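Local coordinates for protein hydroxylase (PDB 2OR0) that is a putative flavin-dependent hydroxylase of the acyl-CoA dehydrogenase family, probably using reduced flavin and molecular oxygen to insert one oxygen atom into its substrate, at residues A[74-77]-A[78-82]; A[99-102]-A[103-107]. All coordinates share one frame; numbering follows the deposited sequence.

Contact 1. Residues A[74-77]-A[78-82]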
# COMPACT_ATOMS: atom_id res chain seq x y z
N TYR A 74 11.52 13.00 3.38
CA TYR A 74 11.00 13.75 4.53
C TYR A 74 11.02 12.99 5.83
O TYR A 74 10.78 13.59 6.87
CB TYR A 74 9.57 14.24 4.28
CG TYR A 74 9.44 15.00 3.01
CD1 TYR A 74 10.11 16.21 2.82
CD2 TYR A 74 8.65 14.52 1.98
CE1 TYR A 74 9.99 16.91 1.63
CE2 TYR A 74 8.53 15.21 0.79
CZ TYR A 74 9.19 16.39 0.62
OH TYR A 74 9.05 17.06 -0.57
N GLU A 75 11.32 11.70 5.79
CA GLU A 75 11.26 10.83 6.98
C GLU A 75 10.10 11.12 7.94
O GLU A 75 10.29 11.12 9.17
CB GLU A 75 12.59 10.82 7.75
CG GLU A 75 13.79 10.58 6.85
CD GLU A 75 15.14 10.78 7.55
OE1 GLU A 75 15.17 10.84 8.81
OE2 GLU A 75 16.15 10.86 6.83
N VAL A 76 8.89 11.30 7.39
CA VAL A 76 7.72 11.60 8.23
C VAL A 76 7.40 10.49 9.24
O VAL A 76 7.82 9.34 9.08
CB VAL A 76 6.46 12.04 7.39
CG1 VAL A 76 6.84 13.16 6.45
CG2 VAL A 76 5.85 10.87 6.61
N HIS A 77 6.68 10.86 10.31
CA HIS A 77 6.13 9.92 11.28
C HIS A 77 5.13 9.04 10.50
O HIS A 77 4.43 9.54 9.64
CB HIS A 77 5.39 10.71 12.37
CG HIS A 77 4.90 9.88 13.51
ND1 HIS A 77 3.70 9.19 13.49
CD2 HIS A 77 5.46 9.61 14.71
CE1 HIS A 77 3.55 8.54 14.62
NE2 HIS A 77 4.60 8.77 15.38
N PRO A 78 5.07 7.73 10.81
CA PRO A 78 4.10 6.82 10.16
C PRO A 78 2.65 7.37 10.09
O PRO A 78 1.94 7.10 9.11
CB PRO A 78 4.14 5.58 11.05
CG PRO A 78 5.50 5.57 11.60
CD PRO A 78 5.89 7.02 11.80
N ARG A 79 2.22 8.10 11.13
CA ARG A 79 0.87 8.67 11.14
C ARG A 79 0.69 9.60 9.96
O ARG A 79 -0.32 9.53 9.28
CB ARG A 79 0.54 9.41 12.44
CG ARG A 79 -0.65 10.38 12.34
CD ARG A 79 -1.01 11.01 13.71
NE ARG A 79 -1.60 10.05 14.65
CZ ARG A 79 -2.90 9.74 14.69
NH1 ARG A 79 -3.34 8.88 15.59
NH2 ARG A 79 -3.76 10.29 13.83
N GLU A 80 1.68 10.47 9.73
CA GLU A 80 1.61 11.39 8.60
C GLU A 80 1.57 10.67 7.24
O GLU A 80 0.86 11.09 6.32
CB GLU A 80 2.78 12.39 8.60
CG GLU A 80 2.65 13.37 7.41
CD GLU A 80 3.61 14.55 7.46
OE1 GLU A 80 4.36 14.69 8.45
OE2 GLU A 80 3.58 15.35 6.51
N PHE A 81 2.39 9.63 7.11
CA PHE A 81 2.35 8.83 5.89
C PHE A 81 0.91 8.27 5.70
O PHE A 81 0.31 8.46 4.66
CB PHE A 81 3.35 7.67 5.98
CG PHE A 81 3.25 6.67 4.82
CD1 PHE A 81 3.61 7.06 3.53
CD2 PHE A 81 2.81 5.37 5.02
CE1 PHE A 81 3.54 6.17 2.47
CE2 PHE A 81 2.76 4.46 3.97
CZ PHE A 81 3.13 4.86 2.69
N ALA A 82 0.39 7.61 6.73
CA ALA A 82 -0.91 6.97 6.63
C ALA A 82 -2.00 7.98 6.25
O ALA A 82 -2.78 7.74 5.34
CB ALA A 82 -1.25 6.26 7.92
O HOH W 1 5.76 13.71 10.43

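Contact 2. Residues A[99-102]-A[103-107]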
# COMPACT_ATOMS: atom_id res chain seq x y z
N THR A 99 0.53 5.53 -4.22
CA THR A 99 1.24 6.24 -3.13
C THR A 99 1.55 5.35 -1.95
O THR A 99 2.68 5.35 -1.45
CB THR A 99 0.46 7.46 -2.65
OG1 THR A 99 0.15 8.29 -3.77
CG2 THR A 99 1.28 8.26 -1.66
N GLY A 100 0.57 4.57 -1.51
CA GLY A 100 0.77 3.60 -0.45
C GLY A 100 1.67 2.40 -0.72
O GLY A 100 2.13 1.78 0.23
N ILE A 101 1.88 2.06 -1.99
CA ILE A 101 2.72 0.91 -2.39
C ILE A 101 4.11 1.40 -2.79
O ILE A 101 5.11 0.99 -2.22
CB ILE A 101 2.11 0.12 -3.62
CG1 ILE A 101 0.75 -0.47 -3.28
CG2 ILE A 101 3.06 -0.98 -4.10
CD1 ILE A 101 0.75 -1.97 -2.93
N VAL A 102 4.16 2.24 -3.82
CA VAL A 102 5.41 2.79 -4.32
C VAL A 102 6.07 3.62 -3.19
O VAL A 102 7.28 3.58 -3.02
CB VAL A 102 5.19 3.62 -5.61
CG1 VAL A 102 6.48 4.22 -6.13
CG2 VAL A 102 4.58 2.75 -6.72
N GLY A 103 5.23 4.30 -2.38
CA GLY A 103 5.68 5.06 -1.21
C GLY A 103 6.34 4.31 -0.08
O GLY A 103 7.04 4.92 0.74
N VAL A 104 6.13 3.00 0.01
CA VAL A 104 6.76 2.21 1.03
C VAL A 104 8.18 1.72 0.64
O VAL A 104 9.01 1.38 1.51
CB VAL A 104 5.84 1.03 1.44
CG1 VAL A 104 6.61 -0.09 2.11
CG2 VAL A 104 4.76 1.54 2.39
N HIS A 105 8.44 1.66 -0.66
CA HIS A 105 9.72 1.13 -1.15
C HIS A 105 10.95 1.93 -0.66
O HIS A 105 11.95 1.30 -0.29
CB HIS A 105 9.70 0.94 -2.67
CG HIS A 105 8.62 0.01 -3.15
ND1 HIS A 105 7.86 0.26 -4.27
CD2 HIS A 105 8.13 -1.14 -2.62
CE1 HIS A 105 6.98 -0.71 -4.43
NE2 HIS A 105 7.12 -1.57 -3.44
N PRO A 106 10.87 3.29 -0.61
CA PRO A 106 11.96 4.10 -0.05
C PRO A 106 12.22 3.77 1.41
O PRO A 106 13.35 3.90 1.87
CB PRO A 106 11.44 5.53 -0.17
CG PRO A 106 10.49 5.49 -1.32
CD PRO A 106 9.79 4.17 -1.11
N TRP A 107 11.18 3.35 2.12
CA TRP A 107 11.35 3.00 3.52
C TRP A 107 12.28 1.79 3.66
O TRP A 107 13.21 1.79 4.48
CB TRP A 107 9.99 2.80 4.21
CG TRP A 107 10.13 2.45 5.64
CD1 TRP A 107 10.26 3.32 6.71
CD2 TRP A 107 10.16 1.13 6.19
NE1 TRP A 107 10.38 2.60 7.87
CE2 TRP A 107 10.34 1.26 7.58
CE3 TRP A 107 10.07 -0.16 5.63
CZ2 TRP A 107 10.42 0.15 8.44
CZ3 TRP A 107 10.15 -1.25 6.48
CH2 TRP A 107 10.31 -1.10 7.86

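Contact 1. Residues A[74-77]-A[78-82]
V76 lies against the first turn of the helix that begins at P78. Its CG1 sits beside the carboxylate of E80, 3.5 Å from OE1, while CG2, placed between the backbone N and the carbonyl carbon (chi1 -52°), lies over the start of the E80 chain and against the backbone N of F81, reaching F81 CB at 4.1 Å. The chain of E80 is extended and crosses the valine at about a right angle, so that the carboxylate is carried back past the helix start. There a water joins the two segments: it accepts from H77 N and donates to E80 OE1, at 2.6 Å from the latter. Before the helix, the backbone of V76 is also bonded to that of L65, which pins it to an earlier part of the same loop.

H77 is the N-cap of helix 78-91. With CG anti to the backbone N (chi1 -174°), the imidazole folds alongside the first turn and its ND1 accepts from R79 N at 3.0 Å; the N-H points almost straight at the nitrogen, although the donor is tilted 22° out of the ring plane. P78 CD lies over one face of the same ring, 3.6 Å from its centroid and displaced toward the rim, a CH-pi contact in which the prolyl CH2 covers that face. The carbonyl of H77 takes the first regular helix bond, from F81 N at 3.3 Å. R79 touches the imidazole through CB, 3.3 Å from ND1, and then leads its guanidinium away to salt bridges with E83 and with D317 of helix 292-324.

Contact 2. Residues A[99-102]-A[103-107]
H105 sets its imidazole directly over the carbonyl oxygen of I101, which stands 3.3 Å from the ring plane and above its centre. The torsion responsible is chi1 (-59°): it puts CG anti to the carbonyl carbon and beside the backbone N, turning the ring back over the end of helix 93-102. I101 runs alongside in the same direction, and its CG2, anti to its own backbone N, meets H105 CE1 at 3.9 Å. Beyond the two segments, H105 ND1 is hydrogen-bonded to M129 O, which would hold the ring in this rotation. Replacing H105 with an alanine would probably leave the I101 carbonyl and CG2 without their ring cover and remove the ND1 bond to M129 O.

V104 rests its CG2 3.4 Å from G100 O. Its amide N donates to I101 O at 3.2 Å; the same oxygen faces the H105 ring. P106 brings CD to 3.2 Å from V102 O, which also accepts from H105 N. At G103, a side chain in the usual position would collide with T99 O, so the lack of one lets the backbone approach closely; the bond from G103 N to T99 O is weak. The type I beta turn from V102 to H105 thus forms a tight, buried link between helix 93-102 and the short helix 105-109.

In the fold
Contacts 1 and 2 follow each other in the chain, at the start of helix 78-91 and at the end of helix 93-102, with centres about 11 Å apart. They meet through the ring of F81, whose CZ packs 3.7 Å from V104 CG2 and whose CE1 comes within 4.1 Å of G103 O. Contact 1 lies about 14 Å from the centre of the chain and is partly buried, whereas contact 2 is wholly buried and about 7 Å from it. Helix 250-277 borders both, L256 touching F81 and I258 touching I101. H105 leads from contact 2 toward the mixed sheet through M129, in strand 129-130.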